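Local coordinates for protein Cbs-cp12 (Microcystis aeruginosa PCC 7806, PDB 5NMU) that probably takes part in the redox regulation of photosynthesis, as a hexameric fusion of a CBS-domain pair with a CP12 domain, at residues I10-V15 / L124-F129; V16-S21 / R37-E42; Y50-E55 / R105-Q110. One frame throughout, in Å; residues are numbered along the deposited sequence.

Contact 1: I10-V15 / L124-F129; sequences IMTQNV and LFKSDF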
ATOM      1  N   ILE A  10      20.261 -14.057 -18.162  1.00 39.81           N
ATOM      2  CA  ILE A  10      20.783 -12.907 -17.404  1.00 39.58           C
ATOM      3  C   ILE A  10      20.837 -13.117 -15.897  1.00 38.19           C
ATOM      4  O   ILE A  10      21.302 -12.262 -15.199  1.00 37.36           O
ATOM      5  CB  ILE A  10      19.989 -11.596 -17.723  1.00 40.08           C
ATOM      6  CG1 ILE A  10      18.537 -11.651 -17.188  1.00 38.94           C
ATOM      7  CG2 ILE A  10      20.014 -11.354 -19.236  1.00 40.17           C
ATOM      8  CD1 ILE A  10      17.884 -10.277 -17.062  1.00 39.72           C
ATOM      9  N   MET A  11      20.352 -14.239 -15.403  1.00 37.96           N
ATOM     10  CA  MET A  11      20.353 -14.498 -13.990  1.00 37.42           C
ATOM     11  C   MET A  11      21.752 -14.616 -13.431  1.00 39.41           C
ATOM     12  O   MET A  11      22.666 -14.930 -14.139  1.00 39.08           O
ATOM     13  CB  MET A  11      19.608 -15.779 -13.677  1.00 36.74           C
ATOM     14  CG  MET A  11      20.259 -17.044 -14.226  1.00 37.31           C
ATOM     15  SD  MET A  11      19.239 -18.471 -13.890  1.00 37.75           S
ATOM     16  CE  MET A  11      20.227 -19.778 -14.660  1.00 38.39           C
ATOM     17  N   THR A  12      21.909 -14.362 -12.136  1.00 39.61           N
ATOM     18  CA  THR A  12      23.120 -14.761 -11.472  1.00 42.62           C
ATOM     19  C   THR A  12      23.083 -16.293 -11.301  1.00 44.62           C
ATOM     20  O   THR A  12      22.193 -16.844 -10.644  1.00 42.42           O
ATOM     21  CB  THR A  12      23.271 -13.962 -10.173  1.00 42.14           C
ATOM     22  OG1 THR A  12      23.422 -12.586 -10.556  1.00 42.79           O
ATOM     23  CG2 THR A  12      24.484 -14.425  -9.371  1.00 42.15           C
ATOM     24  N   GLN A  13      24.058 -16.956 -11.906  1.00 50.05           N
ATOM     25  CA  GLN A  13      24.079 -18.417 -12.007  1.00 54.70           C
ATOM     26  C   GLN A  13      24.498 -19.044 -10.677  1.00 57.91           C
ATOM     27  O   GLN A  13      23.928 -20.100 -10.277  1.00 58.57           O
ATOM     28  CB  GLN A  13      24.998 -18.914 -13.146  1.00 55.86           C
ATOM     29  CG  GLN A  13      24.404 -18.896 -14.574  1.00 57.29           C
ATOM     30  N   ASN A  14      25.496 -18.426 -10.029  1.00 58.09           N
ATOM     31  CA  ASN A  14      25.973 -18.866  -8.736  1.00 61.38           C
ATOM     32  C   ASN A  14      24.891 -18.552  -7.773  1.00 60.38           C
ATOM     33  O   ASN A  14      24.692 -17.389  -7.453  1.00 68.41           O
ATOM     34  CB  ASN A  14      27.235 -18.100  -8.295  1.00 64.00           C
ATOM     35  CG  ASN A  14      28.492 -18.626  -8.955  1.00 69.14           C
ATOM     36  OD1 ASN A  14      28.487 -19.691  -9.588  1.00 71.58           O
ATOM     37  ND2 ASN A  14      29.582 -17.879  -8.826  1.00 71.19           N
ATOM     38  N   VAL A  15      24.171 -19.561  -7.321  1.00 56.38           N
ATOM     39  CA  VAL A  15      23.103 -19.333  -6.369  1.00 53.92           C
ATOM     40  C   VAL A  15      23.478 -20.116  -5.114  1.00 53.05           C
ATOM     41  O   VAL A  15      24.076 -21.153  -5.210  1.00 54.36           O
ATOM     42  CB  VAL A  15      21.717 -19.683  -6.932  1.00 52.03           C
ATOM     43  CG1 VAL A  15      21.570 -21.170  -7.248  1.00 52.26           C
ATOM     44  CG2 VAL A  15      20.631 -19.194  -5.982  1.00 50.42           C
ATOM     45  N   LEU A 124      18.871  -4.572 -14.936  1.00 35.79           N
ATOM     46  CA  LEU A 124      19.448  -3.290 -15.275  1.00 36.67           C
ATOM     47  C   LEU A 124      20.756  -3.480 -16.038  1.00 38.76           C
ATOM     48  O   LEU A 124      20.974  -2.835 -17.069  1.00 39.57           O
ATOM     49  CB  LEU A 124      19.713  -2.455 -14.035  1.00 36.11           C
ATOM     50  CG  LEU A 124      20.481  -1.132 -14.205  1.00 36.68           C
ATOM     51  CD1 LEU A 124      19.753  -0.248 -15.180  1.00 36.82           C
ATOM     52  CD2 LEU A 124      20.615  -0.391 -12.873  1.00 36.26           C
ATOM     53  N   PHE A 125      21.597  -4.381 -15.542  1.00 38.08           N
ATOM     54  CA  PHE A 125      22.904  -4.555 -16.103  1.00 39.83           C
ATOM     55  C   PHE A 125      22.989  -5.464 -17.318  1.00 41.59           C
ATOM     56  O   PHE A 125      23.922  -5.347 -18.065  1.00 42.73           O
ATOM     57  CB  PHE A 125      23.876  -5.059 -15.039  1.00 39.16           C
ATOM     58  CG  PHE A 125      23.983  -4.194 -13.827  1.00 37.46           C
ATOM     59  CD1 PHE A 125      23.843  -2.811 -13.892  1.00 38.62           C
ATOM     60  CD2 PHE A 125      24.308  -4.768 -12.621  1.00 37.46           C
ATOM     61  CE1 PHE A 125      24.036  -2.004 -12.760  1.00 38.06           C
ATOM     62  CE2 PHE A 125      24.470  -3.993 -11.489  1.00 38.66           C
ATOM     63  CZ  PHE A 125      24.322  -2.604 -11.556  1.00 38.42           C
ATOM     64  N   LYS A 126      22.062  -6.383 -17.518  1.00 41.19           N
ATOM     65  CA  LYS A 126      22.243  -7.381 -18.576  1.00 42.70           C
ATOM     66  C   LYS A 126      21.063  -7.566 -19.505  1.00 43.50           C
ATOM     67  O   LYS A 126      21.142  -8.328 -20.440  1.00 46.81           O
ATOM     68  CB  LYS A 126      22.626  -8.733 -17.928  1.00 43.43           C
ATOM     69  CG  LYS A 126      24.021  -8.765 -17.304  1.00 44.44           C
ATOM     70  CD  LYS A 126      24.296 -10.010 -16.421  1.00 44.31           C
ATOM     71  CE  LYS A 126      23.808  -9.792 -14.999  1.00 43.63           C
ATOM     72  NZ  LYS A 126      23.619 -10.998 -14.176  1.00 42.78           N
ATOM     73  N   SER A 127      19.935  -6.907 -19.268  1.00 43.67           N
ATOM     74  CA  SER A 127      18.826  -7.021 -20.195  1.00 42.87           C
ATOM     75  C   SER A 127      19.117  -6.132 -21.406  1.00 43.90           C
ATOM     76  O   SER A 127      19.867  -5.139 -21.325  1.00 43.34           O
ATOM     77  CB  SER A 127      17.528  -6.599 -19.511  1.00 41.56           C
ATOM     78  OG  SER A 127      16.446  -6.615 -20.367  1.00 40.98           O
ATOM     79  N   ASP A 128      18.481  -6.490 -22.509  1.00 43.44           N
ATOM     80  CA  ASP A 128      18.548  -5.763 -23.783  1.00 44.62           C
ATOM     81  C   ASP A 128      17.404  -4.731 -23.940  1.00 44.34           C
ATOM     82  O   ASP A 128      17.069  -4.318 -25.060  1.00 44.92           O
ATOM     83  CB  ASP A 128      18.504  -6.778 -24.922  1.00 46.57           C
ATOM     84  CG  ASP A 128      17.206  -7.632 -24.924  1.00 47.71           C
ATOM     85  OD1 ASP A 128      16.352  -7.464 -24.008  1.00 49.75           O
ATOM     86  OD2 ASP A 128      17.034  -8.473 -25.834  1.00 50.88           O
ATOM     87  N   PHE A 129      16.804  -4.322 -22.820  1.00 42.12           N
ATOM     88  CA  PHE A 129      15.660  -3.401 -22.805  1.00 41.56           C
ATOM     89  C   PHE A 129      15.971  -2.039 -23.427  1.00 41.92           C
ATOM     90  O   PHE A 129      15.058  -1.380 -23.918  1.00 41.72           O
ATOM     91  CB  PHE A 129      15.036  -3.258 -21.371  1.00 40.17           C
ATOM     92  CG  PHE A 129      15.813  -2.379 -20.433  1.00 38.23           C
ATOM     93  CD1 PHE A 129      16.963  -2.846 -19.802  1.00 39.00           C
ATOM     94  CD2 PHE A 129      15.419  -1.071 -20.190  1.00 38.07           C
ATOM     95  CE1 PHE A 129      17.685  -2.037 -18.909  1.00 38.98           C
ATOM     96  CE2 PHE A 129      16.142  -0.253 -19.281  1.00 39.12           C
ATOM     97  CZ  PHE A 129      17.296  -0.734 -18.678  1.00 38.21           C
TER
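Ile10, beside the loop that leads to strand 17-18, and Lys126, on helix 120-126, carry nearly all of this small contact, their CA atoms 5.8 Å apart. The tight part is built by Ile10 against the root and carbonyl of Lys126. Both CA-CB bonds point toward the opposite segment, so the side chains cross obliquely, with Ile10 CB 3.9 Å from Lys126 CB. The CG2 branch of Ile10, anti to its own carbonyl carbon, presses further in, to 3.4 Å from Lys126 O. Ile10 CG1 takes the crowded position between backbone N and carbonyl carbon (chi1 68°) and carries CD1 toward Ser127, where Ile10 CD1 lies 4.4 Å from Ser127 CB. A beta-branched, purely apolar residue suits this buried spot, which Val91, Ile118 and Leu5 also line.

The looser side belongs to the far end of Lys126, an exposed residue. Its chain bends at chi3 (-86°), running the methylenes alongside the Ile10 carbonyl and setting the ammonium above the carbonyl plane. There Lys126 NZ donates a hydrogen bond of 2.8 Å to Ile10 O, at a C=O...N angle of 148°. Thr12 sits farther off, its OG1 4.0 Å from Lys126 NZ, and turns its hydroxyl to Asp122, whose OD1 also makes a salt bridge with Lys126.

Lysine thus serves twice, with methylenes as packing surface and a charged tip that gathers a backbone carbonyl and a carboxylate. Asp122 would be expected to stabilise the protonated amine, so that apolar burial and charge pairing together tie the loop after helix 7-10 to helix 120-126.

Contact 2: V16-S21 / R37-E42; sequences VTIRGS and RGLIVE
Three backbone hydrogen bonds join strand 17-18 to strand 38-41 in parallel register. Ile40 gives its N-H to Val16 O (3.3 Å, nearly straight at 164°), and its carbonyl, Ile40 O, accepts from Ile18 N at 2.9 Å; in both, the donor lies in the carbonyl plane. Ile18 O then takes the N-H of Glu42, the donor now above the carbonyl plane. Ile40 O is approached by a C-H as well, Thr17 CA standing 2.9 Å from it.

Two waters satisfy polar atoms at the edges of this pairing. One water donates to Gly38 O and weakly accepts from Val16 N. Another joins Thr17 OG1 to Glu42 OE1, 2.6 Å from each. The same carboxylate oxygen forms a salt bridge with Arg19, at 3.2 Å from NH1, but its hydrogen bond is weak, and the two planar groups are turned 55° apart. Arg19 bends at chi3 to reach it, while its NE pairs with Glu143 of the third subunit.

On the apolar side, Leu39 spreads its two methyls, CD1 lying 3.9 Å from Ile18 CG2 and CD2 packing alongside Val16. Val16 and Ile18, both beta-branched, suit extended backbone, and Ala27 of helix 24-34 covers both Ile18 and Leu39. Two parallel strands with helix 24-34 between them in sequence form the beta-alpha-beta unit characteristic of the CBS domain.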
ATOM      1  N   VAL A  16      23.172 -19.533  -3.962  1.00 52.16           N
ATOM      2  CA  VAL A  16      23.509 -20.042  -2.645  1.00 51.38           C
ATOM      3  C   VAL A  16      22.202 -20.191  -1.913  1.00 50.03           C
ATOM      4  O   VAL A  16      21.328 -19.287  -2.028  1.00 50.70           O
ATOM      5  CB  VAL A  16      24.296 -18.955  -1.841  1.00 51.12           C
ATOM      6  CG1 VAL A  16      24.874 -19.552  -0.571  1.00 52.37           C
ATOM      7  CG2 VAL A  16      25.413 -18.392  -2.695  1.00 51.82           C
ATOM      8  N   THR A  17      22.072 -21.283  -1.152  1.00 47.71           N
ATOM      9  CA  THR A  17      20.895 -21.511  -0.338  1.00 45.38           C
ATOM     10  C   THR A  17      21.254 -21.456   1.166  1.00 45.94           C
ATOM     11  O   THR A  17      22.416 -21.479   1.523  1.00 45.98           O
ATOM     12  CB  THR A  17      20.229 -22.857  -0.663  1.00 44.39           C
ATOM     13  OG1 THR A  17      21.048 -23.888  -0.221  1.00 45.21           O
ATOM     14  CG2 THR A  17      20.018 -23.061  -2.154  1.00 44.24           C
ATOM     15  N   ILE A  18      20.230 -21.391   2.018  1.00 43.67           N
ATOM     16  CA  ILE A  18      20.391 -21.488   3.478  1.00 42.89           C
ATOM     17  C   ILE A  18      19.157 -22.167   4.058  1.00 43.41           C
ATOM     18  O   ILE A  18      18.055 -22.177   3.430  1.00 42.31           O
ATOM     19  CB  ILE A  18      20.622 -20.083   4.105  1.00 41.93           C
ATOM     20  CG1 ILE A  18      21.135 -20.193   5.553  1.00 42.32           C
ATOM     21  CG2 ILE A  18      19.385 -19.204   4.018  1.00 40.24           C
ATOM     22  CD1 ILE A  18      21.640 -18.885   6.087  1.00 42.51           C
ATOM     23  N   ARG A  19      19.299 -22.777   5.216  1.00 42.94           N
ATOM     24  CA  ARG A  19      18.122 -23.389   5.824  1.00 44.87           C
ATOM     25  C   ARG A  19      17.312 -22.324   6.556  1.00 43.31           C
ATOM     26  O   ARG A  19      17.855 -21.330   7.003  1.00 41.43           O
ATOM     27  CB  ARG A  19      18.515 -24.531   6.743  1.00 49.68           C
ATOM     28  CG  ARG A  19      19.241 -25.662   5.998  1.00 53.67           C
ATOM     29  CD  ARG A  19      19.326 -26.943   6.839  1.00 57.89           C
ATOM     30  NE  ARG A  19      17.996 -27.539   6.956  1.00 61.62           N
ATOM     31  CZ  ARG A  19      17.368 -28.236   5.991  1.00 65.74           C
ATOM     32  NH1 ARG A  19      17.949 -28.486   4.802  1.00 66.48           N
ATOM     33  NH2 ARG A  19      16.146 -28.707   6.224  1.00 66.67           N
ATOM     34  N   GLY A  20      15.996 -22.521   6.602  1.00 41.44           N
ATOM     35  CA  GLY A  20      15.093 -21.699   7.346  1.00 40.76           C
ATOM     36  C   GLY A  20      15.408 -21.614   8.838  1.00 41.87           C
ATOM     37  O   GLY A  20      15.110 -20.590   9.469  1.00 39.83           O
ATOM     38  N   SER A  21      16.004 -22.676   9.376  1.00 43.21           N
ATOM     39  CA  SER A  21      16.379 -22.772  10.770  1.00 45.17           C
ATOM     40  C   SER A  21      17.648 -22.015  11.112  1.00 45.16           C
ATOM     41  O   SER A  21      17.982 -21.919  12.270  1.00 47.70           O
ATOM     42  CB  SER A  21      16.565 -24.230  11.135  1.00 47.67           C
ATOM     43  OG  SER A  21      17.500 -24.810  10.254  1.00 48.01           O
ATOM     44  N   ARG A  37      22.723 -10.302  -2.256  1.00 37.95           N
ATOM     45  CA  ARG A  37      21.612  -9.520  -1.804  1.00 38.40           C
ATOM     46  C   ARG A  37      20.328 -10.340  -1.570  1.00 37.92           C
ATOM     47  O   ARG A  37      19.311  -9.782  -1.052  1.00 34.94           O
ATOM     48  CB  ARG A  37      21.377  -8.393  -2.793  1.00 39.90           C
ATOM     49  CG  ARG A  37      22.530  -7.407  -2.741  1.00 39.70           C
ATOM     50  CD  ARG A  37      22.357  -6.314  -3.781  1.00 40.31           C
ATOM     51  NE  ARG A  37      23.521  -5.431  -3.788  1.00 42.14           N
ATOM     52  CZ  ARG A  37      24.723  -5.770  -4.270  1.00 43.75           C
ATOM     53  NH1 ARG A  37      24.933  -6.956  -4.818  1.00 44.22           N
ATOM     54  NH2 ARG A  37      25.720  -4.907  -4.223  1.00 45.67           N
ATOM     55  N   GLY A  38      20.388 -11.643  -1.895  1.00 36.27           N
ATOM     56  CA  GLY A  38      19.313 -12.578  -1.613  1.00 36.22           C
ATOM     57  C   GLY A  38      19.863 -13.977  -1.434  1.00 37.06           C
ATOM     58  O   GLY A  38      20.822 -14.332  -2.088  1.00 38.18           O
ATOM     59  N   LEU A  39      19.313 -14.726  -0.485  1.00 37.60           N
ATOM     60  CA  LEU A  39      19.603 -16.134  -0.325  1.00 38.04           C
ATOM     61  C   LEU A  39      18.320 -16.913  -0.483  1.00 37.42           C
ATOM     62  O   LEU A  39      17.256 -16.555   0.062  1.00 35.49           O
ATOM     63  CB  LEU A  39      20.118 -16.452   1.074  1.00 39.27           C
ATOM     64  CG  LEU A  39      21.388 -15.858   1.509  1.00 41.20           C
ATOM     65  CD1 LEU A  39      21.571 -16.124   3.025  1.00 42.41           C
ATOM     66  CD2 LEU A  39      22.520 -16.446   0.669  1.00 43.17           C
ATOM     67  N   ILE A  40      18.428 -18.029  -1.192  1.00 38.16           N
ATOM     68  CA  ILE A  40      17.273 -18.880  -1.390  1.00 37.23           C
ATOM     69  C   ILE A  40      17.199 -19.855  -0.216  1.00 38.45           C
ATOM     70  O   ILE A  40      18.208 -20.444   0.196  1.00 41.47           O
ATOM     71  CB  ILE A  40      17.390 -19.652  -2.699  1.00 37.19           C
ATOM     72  CG1 ILE A  40      17.569 -18.722  -3.889  1.00 36.74           C
ATOM     73  CG2 ILE A  40      16.211 -20.584  -2.839  1.00 36.43           C
ATOM     74  CD1 ILE A  40      16.553 -17.620  -3.986  1.00 36.69           C
ATOM     75  N   VAL A  41      16.003 -20.047   0.312  1.00 38.08           N
ATOM     76  CA  VAL A  41      15.798 -20.950   1.424  1.00 38.84           C
ATOM     77  C   VAL A  41      15.476 -22.378   0.906  1.00 40.77           C
ATOM     78  O   VAL A  41      14.505 -22.602   0.118  1.00 37.59           O
ATOM     79  CB  VAL A  41      14.655 -20.480   2.291  1.00 39.29           C
ATOM     80  CG1 VAL A  41      14.290 -21.545   3.341  1.00 39.77           C
ATOM     81  CG2 VAL A  41      15.021 -19.131   2.952  1.00 39.91           C
ATOM     82  N   GLU A  42      16.212 -23.323   1.460  1.00 42.19           N
ATOM     83  CA  GLU A  42      16.286 -24.689   0.961  1.00 44.90           C
ATOM     84  C   GLU A  42      14.980 -25.451   1.266  1.00 43.74           C
ATOM     85  O   GLU A  42      14.590 -25.508   2.394  1.00 43.11           O
ATOM     86  CB  GLU A  42      17.491 -25.369   1.648  1.00 48.17           C
ATOM     87  CG  GLU A  42      17.727 -26.831   1.268  1.00 53.32           C
ATOM     88  CD  GLU A  42      19.082 -27.346   1.754  1.00 56.79           C
ATOM     89  OE1 GLU A  42      19.627 -26.761   2.722  1.00 59.02           O
ATOM     90  OE2 GLU A  42      19.592 -28.334   1.150  1.00 62.73           O
TER
HETATM   91  O   HOH W   1      22.032 -16.309  -3.679  1.00 41.82           O
HETATM   92  O   HOH W   2      21.036 -24.618   2.274  1.00 54.94           O

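Contact 3: Y50-E55 / R105-Q110; sequences YGIVTE and RAPVIQ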
ATOM      1  N   TYR A  50      10.164 -23.333  -2.329  1.00 38.46           N
ATOM      2  CA  TYR A  50      11.304 -22.466  -2.150  1.00 38.73           C
ATOM      3  C   TYR A  50      10.923 -21.232  -1.349  1.00 37.17           C
ATOM      4  O   TYR A  50       9.783 -20.837  -1.306  1.00 35.97           O
ATOM      5  CB  TYR A  50      11.937 -22.049  -3.500  1.00 39.00           C
ATOM      6  CG  TYR A  50      12.735 -23.173  -4.120  1.00 40.43           C
ATOM      7  CD1 TYR A  50      12.116 -24.115  -4.939  1.00 41.29           C
ATOM      8  CD2 TYR A  50      14.076 -23.315  -3.847  1.00 41.09           C
ATOM      9  CE1 TYR A  50      12.834 -25.152  -5.506  1.00 42.82           C
ATOM     10  CE2 TYR A  50      14.806 -24.374  -4.370  1.00 42.83           C
ATOM     11  CZ  TYR A  50      14.179 -25.282  -5.211  1.00 42.75           C
ATOM     12  OH  TYR A  50      14.903 -26.293  -5.743  1.00 42.46           O
ATOM     13  N   GLY A  51      11.912 -20.655  -0.699  1.00 36.18           N
ATOM     14  CA  GLY A  51      11.721 -19.398   0.012  1.00 35.21           C
ATOM     15  C   GLY A  51      12.880 -18.511  -0.330  1.00 33.60           C
ATOM     16  O   GLY A  51      13.816 -18.960  -0.994  1.00 33.05           O
ATOM     17  N   ILE A  52      12.800 -17.264   0.095  1.00 32.57           N
ATOM     18  CA  ILE A  52      13.838 -16.284  -0.144  1.00 32.74           C
ATOM     19  C   ILE A  52      13.904 -15.336   1.060  1.00 32.43           C
ATOM     20  O   ILE A  52      12.887 -14.990   1.653  1.00 31.84           O
ATOM     21  CB  ILE A  52      13.621 -15.499  -1.478  1.00 32.60           C
ATOM     22  CG1 ILE A  52      14.877 -14.633  -1.829  1.00 32.90           C
ATOM     23  CG2 ILE A  52      12.350 -14.636  -1.409  1.00 32.47           C
ATOM     24  CD1 ILE A  52      14.885 -14.174  -3.273  1.00 32.30           C
ATOM     25  N   VAL A  53      15.128 -14.940   1.390  1.00 34.21           N
ATOM     26  CA  VAL A  53      15.415 -13.879   2.342  1.00 34.82           C
ATOM     27  C   VAL A  53      16.377 -12.895   1.650  1.00 34.42           C
ATOM     28  O   VAL A  53      17.369 -13.317   0.981  1.00 34.16           O
ATOM     29  CB  VAL A  53      15.919 -14.447   3.692  1.00 35.67           C
ATOM     30  CG1 VAL A  53      17.189 -15.244   3.591  1.00 36.48           C
ATOM     31  CG2 VAL A  53      16.107 -13.321   4.675  1.00 37.21           C
ATOM     32  N   THR A  54      16.025 -11.615   1.751  1.00 33.57           N
ATOM     33  CA  THR A  54      16.702 -10.540   1.016  1.00 33.08           C
ATOM     34  C   THR A  54      17.337  -9.558   1.923  1.00 33.68           C
ATOM     35  O   THR A  54      17.001  -9.503   3.120  1.00 33.87           O
ATOM     36  CB  THR A  54      15.741  -9.719   0.150  1.00 32.36           C
ATOM     37  OG1 THR A  54      14.873  -8.912   0.967  1.00 31.09           O
ATOM     38  CG2 THR A  54      14.928 -10.646  -0.776  1.00 31.78           C
ATOM     39  N   GLU A  55      18.240  -8.764   1.356  1.00 33.52           N
ATOM     40  CA  GLU A  55      18.811  -7.612   2.073  1.00 34.33           C
ATOM     41  C   GLU A  55      17.780  -6.701   2.744  1.00 34.71           C
ATOM     42  O   GLU A  55      18.032  -6.177   3.843  1.00 35.96           O
ATOM     43  CB  GLU A  55      19.723  -6.794   1.166  1.00 34.52           C
ATOM     44  CG  GLU A  55      19.026  -6.170  -0.045  1.00 35.32           C
ATOM     45  CD  GLU A  55      19.960  -5.344  -0.889  1.00 37.15           C
ATOM     46  OE1 GLU A  55      21.129  -5.310  -0.550  1.00 38.14           O
ATOM     47  OE2 GLU A  55      19.525  -4.740  -1.914  1.00 41.50           O
ATOM     48  N   ARG A 105      13.739  -9.352  -6.602  1.00 31.29           N
ATOM     49  CA  ARG A 105      14.632 -10.516  -6.551  1.00 33.57           C
ATOM     50  C   ARG A 105      13.818 -11.827  -6.462  1.00 32.32           C
ATOM     51  O   ARG A 105      12.856 -11.873  -5.707  1.00 31.72           O
ATOM     52  CB  ARG A 105      15.360 -10.303  -5.191  1.00 37.16           C
ATOM     53  CG  ARG A 105      16.706 -10.709  -5.113  1.00 39.64           C
ATOM     54  CD  ARG A 105      17.291 -10.131  -3.818  1.00 38.95           C
ATOM     55  NE  ARG A 105      17.382  -8.694  -3.898  1.00 40.29           N
ATOM     56  CZ  ARG A 105      18.240  -7.994  -4.622  1.00 39.00           C
ATOM     57  NH1 ARG A 105      19.108  -8.587  -5.369  1.00 40.88           N
ATOM     58  NH2 ARG A 105      18.192  -6.672  -4.611  1.00 37.83           N
ATOM     59  N   ALA A 106      14.181 -12.876  -7.203  1.00 32.65           N
ATOM     60  CA  ALA A 106      13.441 -14.171  -7.159  1.00 32.41           C
ATOM     61  C   ALA A 106      14.336 -15.342  -7.539  1.00 32.72           C
ATOM     62  O   ALA A 106      15.251 -15.186  -8.341  1.00 32.87           O
ATOM     63  CB  ALA A 106      12.216 -14.129  -8.048  1.00 31.81           C
ATOM     64  N   PRO A 107      14.110 -16.509  -6.930  1.00 33.49           N
ATOM     65  CA  PRO A 107      14.851 -17.686  -7.465  1.00 34.09           C
ATOM     66  C   PRO A 107      14.356 -17.971  -8.879  1.00 33.97           C
ATOM     67  O   PRO A 107      13.169 -17.755  -9.161  1.00 34.21           O
ATOM     68  CB  PRO A 107      14.434 -18.835  -6.545  1.00 33.76           C
ATOM     69  CG  PRO A 107      13.082 -18.427  -6.061  1.00 34.13           C
ATOM     70  CD  PRO A 107      13.141 -16.899  -5.888  1.00 33.14           C
ATOM     71  N   VAL A 108      15.283 -18.396  -9.725  1.00 34.28           N
ATOM     72  CA  VAL A 108      14.992 -19.043 -10.989  1.00 34.66           C
ATOM     73  C   VAL A 108      14.862 -20.549 -10.795  1.00 36.05           C
ATOM     74  O   VAL A 108      15.818 -21.213 -10.456  1.00 37.45           O
ATOM     75  CB  VAL A 108      16.010 -18.742 -12.082  1.00 34.67           C
ATOM     76  CG1 VAL A 108      15.629 -19.487 -13.396  1.00 35.14           C
ATOM     77  CG2 VAL A 108      16.073 -17.246 -12.335  1.00 33.89           C
ATOM     78  N   ILE A 109      13.644 -21.040 -11.046  1.00 36.48           N
ATOM     79  CA  ILE A 109      13.242 -22.401 -10.804  1.00 38.58           C
ATOM     80  C   ILE A 109      12.645 -23.083 -12.073  1.00 38.47           C
ATOM     81  O   ILE A 109      11.729 -22.551 -12.732  1.00 36.33           O
ATOM     82  CB  ILE A 109      12.146 -22.450  -9.719  1.00 38.72           C
ATOM     83  CG1 ILE A 109      12.577 -21.737  -8.433  1.00 38.75           C
ATOM     84  CG2 ILE A 109      11.808 -23.889  -9.388  1.00 40.16           C
ATOM     85  CD1 ILE A 109      13.861 -22.243  -7.882  1.00 40.01           C
ATOM     86  N   GLN A 110      13.133 -24.286 -12.359  1.00 40.07           N
ATOM     87  CA  GLN A 110      12.598 -25.156 -13.447  1.00 40.54           C
ATOM     88  C   GLN A 110      12.050 -26.385 -12.734  1.00 40.80           C
ATOM     89  O   GLN A 110      12.803 -27.184 -12.175  1.00 40.24           O
ATOM     90  CB  GLN A 110      13.720 -25.518 -14.434  1.00 42.86           C
ATOM     91  CG  GLN A 110      13.348 -26.400 -15.631  1.00 46.06           C
ATOM     92  CD  GLN A 110      14.530 -26.604 -16.623  1.00 49.93           C
ATOM     93  OE1 GLN A 110      15.370 -25.716 -16.801  1.00 53.22           O
ATOM     94  NE2 GLN A 110      14.589 -27.775 -17.273  1.00 51.24           N
TER
HETATM   95  O   HOH W   3      17.047  -4.402  -3.154  1.00 36.27           O
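Tyr50 opens the contact with its ring laid over the end of Ile109. Ile109 CD1 stands 3.8 Å from the centroid of the Tyr50 ring and 8° off the ring normal, a CH-pi contact over the middle of one face. The ring hydroxyl is hydrogen-bonded to the carbonyl of Lys112. Ile52 comes next along strand 51-54, with CG1 anti to the backbone N (chi1 -170°), so CD1 reaches across to the opposite strand. This methyl settles against the peptide after Arg105 and the ring of Pro107, with Ile52 CD1 4.2 Å from Pro107 CD; a long branched aliphatic chain suits strands whose axes approach to 7.6 Å. Thr54 turns CG2 to the aliphatic part of Arg105, at 3.9 Å from its CD, while its OG1 caps the following helix, bonding weakly to the N of Thr56.

Glu55 extends across Arg105 at about a right angle. Glu55 OE2 lies 3.6 Å from Arg105 NH2 but well out of the guanidinium plane, so the salt bridge is one of charge alone. A water in that plane accepts from Arg105 NH2 and donates to Glu55 OE2, supplying the directional bonds, and Glu55 OE1 binds Ser121 of the second subunit. The two segments meet mainly through side chains, apolar at the Tyr50 end and charged at the other, where the buried arginine would be expected to keep Glu55 ionised.

How the contacts relate
Contacts 2 and 3 lie side by side, their centres about 8 Å apart, because strand 38-41 of contact 2 and strand 51-54 of contact 3 are antiparallel neighbours in one sheet, with a probable hydrogen bond from Leu39 N to Val53 O. Contact 1 sits farther off, about 20 Å from the centre of contact 2 and 14 Å from that of contact 3. Along the chain it spans both of the others, which follow one another within it. Contact 2 stays inside the first CBS domain, whereas contacts 1 and 3 each join the first to the second. Val15 against Ile40 and Met11 against Val108 connect these regions, consistent with a compact CBS pair.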